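Local structure of PaaA (5FF5) at residues A[267-272]-A[354-359]; A[263-268]-A[322-327]; A[225-230]-A[257-262]. The protein takes part in building the bicyclic core of pantocin A, probably as an adenylating enzyme of the E1-like ThiF family. All coordinates share one frame; numbering follows the deposited sequence.

Along the chain, contact 3 closes first: strand 227-229 pairs in parallel with strand 258-263, which follows helix 243-254 in the chain. The chain then turns at 264-266 into strand 267-274. Contact 2 packs that turn against the approach to helix 326-345, and contact 1 pairs the strand with strand 355-360, which follows the helix. Contacts 1 and 3 are seams of one mixed sheet, their centres about 13 Å apart; contact 2 lies at one end of it, about 14 Å from contact 1 and 20 Å from contact 3. Together they trace how the sheet of this ThiF-family domain passes from parallel to antiparallel strands, with the second subunit reaching contacts 1 and 2.

Contact 1: residues A[267-272]-A[354-359]; sequences EISVGP and GKKFIL
Strands 267-272 and 355-359 run antiparallel, their axes 166° apart, and K356 reaches from one across to the other. Its CG lies anti to the backbone N (chi1 -173°) and the chain stays extended from there. CB starts loosely beside the carbonyl O of G271; CG comes closer, 3.5 Å from G271 O, and CD slides past the same oxygen. CE then lies beside S269 CB and OG, with NZ beyond at 4.0 Å from S269 OG and no hydrogen bond between them. That hydroxyl has its own partner, the carbonyl of G262 on the next strand.

The backbone does the joining. I268 and L359 form a hydrogen-bonded pair: L359 N gives to I268 O at 2.9 Å in the carbonyl plane, while I268 N meets L359 O from above the plane of the L359 carbonyl. V270 and F357 repeat the pattern, V270 N to F357 O at 3.1 Å, but the return bond is weak. Between them S269 and I358 form a non-hydrogen-bonded pair.

On the face bearing I268, V270, F357 and L359, I268 CG1 lies alongside L359 CB at 3.9 Å. Helix 326-345 packs on I268 and V270, while the F357 ring meets F364 of the second subunit. A cis peptide precedes P272, whose CB rests against the backbone of G354 and K355. This is the antiparallel part of the mixed sheet that extends the Rossmann-like core of the ThiF fold.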
# COMPACT_ATOMS: atom_id res chain seq x y z
N GLU A 267 -5.55 4.69 14.55
CA GLU A 267 -6.72 4.43 13.69
C GLU A 267 -6.72 5.40 12.51
O GLU A 267 -6.34 6.56 12.65
CB GLU A 267 -8.05 4.60 14.44
CG GLU A 267 -8.37 6.05 14.68
CD GLU A 267 -9.84 6.31 14.92
OE1 GLU A 267 -10.61 5.33 14.99
OE2 GLU A 267 -10.23 7.50 14.99
N ILE A 268 -7.17 4.92 11.36
CA ILE A 268 -7.13 5.71 10.15
C ILE A 268 -8.54 5.93 9.68
O ILE A 268 -9.41 5.09 9.94
CB ILE A 268 -6.36 4.99 9.03
CG1 ILE A 268 -7.05 3.66 8.74
CG2 ILE A 268 -4.92 4.72 9.42
CD1 ILE A 268 -6.48 2.94 7.54
N SER A 269 -8.76 7.02 8.96
CA SER A 269 -10.06 7.25 8.36
C SER A 269 -9.80 7.76 6.93
O SER A 269 -8.80 8.41 6.69
CB SER A 269 -10.91 8.23 9.18
OG SER A 269 -10.50 9.57 8.97
N VAL A 270 -10.65 7.38 5.98
CA VAL A 270 -10.51 7.88 4.63
C VAL A 270 -11.83 8.24 3.95
O VAL A 270 -12.77 7.43 3.92
CB VAL A 270 -9.71 6.91 3.74
CG1 VAL A 270 -9.74 7.37 2.29
CG2 VAL A 270 -8.29 6.81 4.23
N GLY A 271 -11.92 9.47 3.47
CA GLY A 271 -13.16 9.96 2.91
C GLY A 271 -13.88 10.78 3.94
O GLY A 271 -13.39 10.95 5.06
N PRO A 272 -15.08 11.24 3.60
CA PRO A 272 -15.82 10.89 2.38
C PRO A 272 -15.30 11.54 1.11
O PRO A 272 -14.54 12.50 1.18
CB PRO A 272 -17.23 11.40 2.68
CG PRO A 272 -17.01 12.56 3.57
CD PRO A 272 -15.82 12.21 4.43
N GLY A 354 -19.67 9.78 0.09
CA GLY A 354 -20.58 10.05 1.17
C GLY A 354 -20.35 9.22 2.41
O GLY A 354 -21.14 9.31 3.35
N LYS A 355 -19.29 8.41 2.45
CA LYS A 355 -18.98 7.61 3.65
C LYS A 355 -17.56 7.77 4.21
O LYS A 355 -16.62 8.08 3.48
CB LYS A 355 -19.24 6.14 3.36
CG LYS A 355 -20.65 5.80 2.93
CD LYS A 355 -20.84 4.29 2.85
CE LYS A 355 -22.19 3.97 2.27
NZ LYS A 355 -22.30 4.41 0.85
N LYS A 356 -17.38 7.53 5.50
CA LYS A 356 -16.06 7.62 6.11
C LYS A 356 -15.69 6.30 6.75
O LYS A 356 -16.39 5.85 7.65
CB LYS A 356 -16.04 8.75 7.14
CG LYS A 356 -14.68 9.07 7.73
CD LYS A 356 -14.77 10.21 8.73
CE LYS A 356 -13.49 10.36 9.55
NZ LYS A 356 -13.67 11.24 10.76
N PHE A 357 -14.58 5.71 6.32
CA PHE A 357 -14.19 4.36 6.77
C PHE A 357 -13.11 4.48 7.84
O PHE A 357 -12.11 5.16 7.64
CB PHE A 357 -13.72 3.53 5.57
CG PHE A 357 -13.22 2.17 5.92
CD1 PHE A 357 -14.09 1.19 6.38
CD2 PHE A 357 -11.87 1.86 5.78
CE1 PHE A 357 -13.63 -0.09 6.71
CE2 PHE A 357 -11.40 0.58 6.11
CZ PHE A 357 -12.28 -0.40 6.57
N ILE A 358 -13.36 3.87 8.99
CA ILE A 358 -12.48 3.99 10.15
C ILE A 358 -11.93 2.65 10.58
O ILE A 358 -12.69 1.74 10.89
CB ILE A 358 -13.20 4.64 11.34
CG1 ILE A 358 -13.83 5.97 10.92
CG2 ILE A 358 -12.24 4.86 12.49
CD1 ILE A 358 -14.72 6.56 11.95
N LEU A 359 -10.62 2.54 10.65
CA LEU A 359 -10.00 1.26 10.96
C LEU A 359 -8.93 1.39 12.03
O LEU A 359 -7.95 2.10 11.84
CB LEU A 359 -9.39 0.66 9.68
CG LEU A 359 -8.46 -0.53 9.94
CD1 LEU A 359 -9.25 -1.73 10.41
CD2 LEU A 359 -7.62 -0.86 8.71

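Contact 2: residues A[263-268]-A[322-327]; sequences GDPLEI and AWQSAP
D264 OD1 is gripped by two backbone amides, those of L266 and E267. E267 N stands 3.0 Å from D264 OD1 with an angle of 157° at the hydrogen, and the donor comes from above the carboxylate plane. The L266 amide makes an Asx turn, though its place in the model is less sure; the E267 amide, three residues on, makes the wider Asx motif. D264 N also gives a backbone bond to E267 O, so the backbone N and the side chain of D264 both hold the hairpin turn between strands 258-263 and 267-274. The oxygen is reached because CG of D264 sits between its own N and carbonyl carbon.

Against this turn lies W323, which contributes more of the buried surface than any other residue of 322-327. Its six-membered ring does the touching. P265 packs over one face, offset toward the rim, with P265 CB 3.7 Å from W323 CZ3. L266 comes in at the edge, near the ring plane, its CG 3.8 Å from W323 CH2. D264 meets the ring obliquely through CB, and its carboxylate is turned 27° from the indole plane. P265 thus sits between two side chains, the indole and the amide of Q324.

No hydrogen bond crosses between the two segments. The second subunit adds to the site: L115 of that chain packs on W323, and its Q112 binds S325 OG and touches P265. A sulfate, probably from the crystallisation liquor, lies by Q324. The Q324 chain bends at chi2 (-77°), which brings its OE1 to 3.3 Å from P265 CD.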
# COMPACT_ATOMS: atom_id res chain seq x y z
N GLY A 263 -6.00 10.53 10.34
CA GLY A 263 -5.90 9.56 11.40
C GLY A 263 -4.48 9.54 11.92
O GLY A 263 -3.70 10.46 11.69
N ASP A 264 -4.16 8.49 12.64
CA ASP A 264 -2.84 8.33 13.21
C ASP A 264 -2.41 6.87 13.21
O ASP A 264 -3.16 5.97 12.83
CB ASP A 264 -2.84 8.90 14.62
CG ASP A 264 -4.02 8.40 15.43
OD1 ASP A 264 -4.23 7.18 15.50
OD2 ASP A 264 -4.77 9.25 15.96
N PRO A 265 -1.16 6.63 13.60
CA PRO A 265 -0.68 5.26 13.79
C PRO A 265 -1.65 4.34 14.53
O PRO A 265 -1.41 3.14 14.49
CB PRO A 265 0.60 5.48 14.61
CG PRO A 265 1.14 6.77 14.02
CD PRO A 265 -0.08 7.62 13.70
N LEU A 266 -2.67 4.87 15.21
CA LEU A 266 -3.63 4.04 15.96
C LEU A 266 -4.94 3.71 15.20
O LEU A 266 -5.37 2.55 15.19
CB LEU A 266 -3.95 4.72 17.29
CG LEU A 266 -2.80 4.76 18.32
CD1 LEU A 266 -3.25 5.42 19.61
CD2 LEU A 266 -2.26 3.36 18.64
N GLU A 267 -5.55 4.69 14.55
CA GLU A 267 -6.72 4.43 13.69
C GLU A 267 -6.72 5.40 12.51
O GLU A 267 -6.34 6.56 12.65
CB GLU A 267 -8.05 4.60 14.44
CG GLU A 267 -8.37 6.05 14.68
CD GLU A 267 -9.84 6.31 14.92
OE1 GLU A 267 -10.61 5.33 14.99
OE2 GLU A 267 -10.23 7.50 14.99
N ILE A 268 -7.17 4.92 11.36
CA ILE A 268 -7.13 5.71 10.15
C ILE A 268 -8.54 5.93 9.68
O ILE A 268 -9.41 5.09 9.94
CB ILE A 268 -6.36 4.99 9.03
CG1 ILE A 268 -7.05 3.66 8.74
CG2 ILE A 268 -4.92 4.72 9.42
CD1 ILE A 268 -6.48 2.94 7.54
N ALA A 322 4.82 15.74 15.77
CA ALA A 322 3.85 14.76 15.27
C ALA A 322 4.46 13.35 15.37
O ALA A 322 5.57 13.13 14.89
CB ALA A 322 3.46 15.09 13.84
N TRP A 323 3.75 12.42 16.01
CA TRP A 323 4.20 11.03 16.15
C TRP A 323 3.71 10.11 15.00
O TRP A 323 2.54 9.77 14.93
CB TRP A 323 3.73 10.49 17.51
CG TRP A 323 2.26 10.63 17.72
CD1 TRP A 323 1.57 11.78 17.94
CD2 TRP A 323 1.29 9.58 17.75
NE1 TRP A 323 0.23 11.52 18.10
CE2 TRP A 323 0.04 10.17 17.99
CE3 TRP A 323 1.37 8.20 17.58
CZ2 TRP A 323 -1.13 9.42 18.06
CZ3 TRP A 323 0.21 7.47 17.66
CH2 TRP A 323 -1.02 8.08 17.90
N GLN A 324 4.61 9.70 14.12
CA GLN A 324 4.21 9.00 12.90
C GLN A 324 5.25 8.00 12.43
O GLN A 324 6.44 8.15 12.71
CB GLN A 324 3.94 10.00 11.78
CG GLN A 324 2.61 10.71 11.88
CD GLN A 324 1.43 9.85 11.44
OE1 GLN A 324 1.60 8.68 11.05
NE2 GLN A 324 0.23 10.42 11.50
N SER A 325 4.78 6.99 11.70
CA SER A 325 5.65 6.03 11.01
C SER A 325 5.00 5.69 9.67
O SER A 325 3.84 6.02 9.44
CB SER A 325 5.83 4.77 11.84
OG SER A 325 4.60 4.10 11.97
N ALA A 326 5.76 5.08 8.77
CA ALA A 326 5.29 4.92 7.39
C ALA A 326 4.02 4.05 7.19
O ALA A 326 3.14 4.42 6.39
CB ALA A 326 6.44 4.39 6.52
N PRO A 327 3.91 2.91 7.90
CA PRO A 327 2.84 1.93 7.68
C PRO A 327 1.43 2.50 7.65
O PRO A 327 0.59 2.07 6.87
CB PRO A 327 2.99 0.97 8.87
CG PRO A 327 4.45 1.02 9.17
CD PRO A 327 4.88 2.44 8.90

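Contact 3: residues A[225-230]-A[257-262]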
# COMPACT_ATOMS: atom_id res chain seq x y z
N SER A 225 -7.69 21.99 -11.79
CA SER A 225 -7.71 20.66 -11.21
C SER A 225 -9.04 19.99 -11.51
O SER A 225 -10.08 20.63 -11.65
CB SER A 225 -7.48 20.69 -9.70
OG SER A 225 -6.24 21.27 -9.37
N THR A 226 -8.97 18.66 -11.59
CA THR A 226 -10.12 17.84 -11.84
C THR A 226 -10.49 17.01 -10.61
O THR A 226 -11.56 16.43 -10.54
CB THR A 226 -9.84 17.00 -13.06
OG1 THR A 226 -8.66 16.24 -12.82
CG2 THR A 226 -9.59 17.92 -14.25
N PHE A 227 -9.60 16.99 -9.62
CA PHE A 227 -9.80 16.25 -8.37
C PHE A 227 -8.97 16.90 -7.27
O PHE A 227 -7.91 17.43 -7.54
CB PHE A 227 -9.39 14.78 -8.53
CG PHE A 227 -10.22 13.82 -7.73
CD1 PHE A 227 -11.14 13.00 -8.35
CD2 PHE A 227 -10.05 13.73 -6.36
CE1 PHE A 227 -11.90 12.12 -7.60
CE2 PHE A 227 -10.82 12.86 -5.61
CZ PHE A 227 -11.74 12.06 -6.22
N ILE A 228 -9.43 16.85 -6.02
CA ILE A 228 -8.67 17.45 -4.92
C ILE A 228 -8.53 16.48 -3.74
O ILE A 228 -9.50 15.83 -3.32
CB ILE A 228 -9.33 18.78 -4.40
CG1 ILE A 228 -9.24 19.88 -5.45
CG2 ILE A 228 -8.68 19.23 -3.11
CD1 ILE A 228 -9.92 21.11 -5.07
N ILE A 229 -7.32 16.44 -3.18
CA ILE A 229 -7.01 15.65 -2.00
C ILE A 229 -6.54 16.61 -0.93
O ILE A 229 -5.62 17.39 -1.19
CB ILE A 229 -5.90 14.60 -2.26
CG1 ILE A 229 -6.26 13.69 -3.45
CG2 ILE A 229 -5.59 13.80 -1.00
CD1 ILE A 229 -5.22 12.63 -3.77
N LEU A 230 -7.14 16.56 0.26
CA LEU A 230 -6.73 17.42 1.38
C LEU A 230 -7.02 16.70 2.67
O LEU A 230 -7.70 15.68 2.67
CB LEU A 230 -7.43 18.78 1.39
CG LEU A 230 -8.96 18.92 1.43
CD1 LEU A 230 -9.54 18.34 0.18
CD2 LEU A 230 -9.62 18.31 2.68
N PRO A 257 -14.27 16.89 -7.55
CA PRO A 257 -14.24 15.93 -6.46
C PRO A 257 -13.16 16.24 -5.41
O PRO A 257 -12.03 16.61 -5.72
CB PRO A 257 -13.94 14.60 -7.17
CG PRO A 257 -14.37 14.82 -8.57
CD PRO A 257 -14.06 16.24 -8.86
N VAL A 258 -13.53 16.09 -4.16
CA VAL A 258 -12.64 16.30 -3.04
C VAL A 258 -12.70 15.06 -2.14
O VAL A 258 -13.79 14.59 -1.79
CB VAL A 258 -13.05 17.58 -2.25
CG1 VAL A 258 -12.18 17.79 -1.04
CG2 VAL A 258 -13.04 18.79 -3.15
N ILE A 259 -11.55 14.53 -1.76
CA ILE A 259 -11.54 13.41 -0.83
C ILE A 259 -10.82 13.83 0.43
O ILE A 259 -9.76 14.43 0.36
CB ILE A 259 -10.87 12.16 -1.43
CG1 ILE A 259 -11.12 10.94 -0.52
CG2 ILE A 259 -9.37 12.38 -1.60
CD1 ILE A 259 -10.56 9.65 -1.02
N GLU A 260 -11.39 13.49 1.58
CA GLU A 260 -10.79 13.83 2.86
C GLU A 260 -10.12 12.61 3.41
O GLU A 260 -10.29 11.50 2.90
CB GLU A 260 -11.83 14.30 3.87
CG GLU A 260 -12.81 15.32 3.37
CD GLU A 260 -13.71 15.82 4.47
OE1 GLU A 260 -14.08 15.00 5.35
OE2 GLU A 260 -14.06 17.01 4.47
N LEU A 261 -9.38 12.79 4.49
CA LEU A 261 -8.69 11.67 5.08
C LEU A 261 -8.02 12.14 6.35
O LEU A 261 -7.89 13.35 6.58
CB LEU A 261 -7.68 11.09 4.10
CG LEU A 261 -6.52 12.00 3.73
CD1 LEU A 261 -5.27 11.53 4.42
CD2 LEU A 261 -6.35 12.02 2.25
N GLY A 262 -7.62 11.20 7.18
CA GLY A 262 -6.91 11.56 8.38
C GLY A 262 -6.96 10.49 9.43
O GLY A 262 -7.86 9.66 9.44
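With chi1 at -146°, the F227 side chain swings its ring over P257, and P257 CB stands 3.4 Å from the ring centroid, 19° off the normal: a CH-pi contact on one face. I259 CB lies at the edge of the same ring. Farther along, I229 CG1 is anti to its carbonyl carbon, and I259 CG2 sits between its own N and carbonyl carbon; these torsions place I229 CG1 and I259 CG2 side by side at 3.8 Å. I229 CG2 also touches L261 CD2.

The two strands run parallel, 13° apart. P257 O takes the amide of I228 nearly along its C=O axis, and I228 O takes the amide of I259 at 2.9 Å in the same manner; the next bond, L230 N to I259 O, is weak. The side chains of I228 and V258 share one face, those of I229 and I259 the other.

Strand 227-229, helix 243-254 and strand 258-263 form a beta-alpha-beta crossover. The helix packs on I228 and V258, helix 326-345 packs on F227 and L261, and strands 134-138 and 267-274 continue the sheet beyond the two strands.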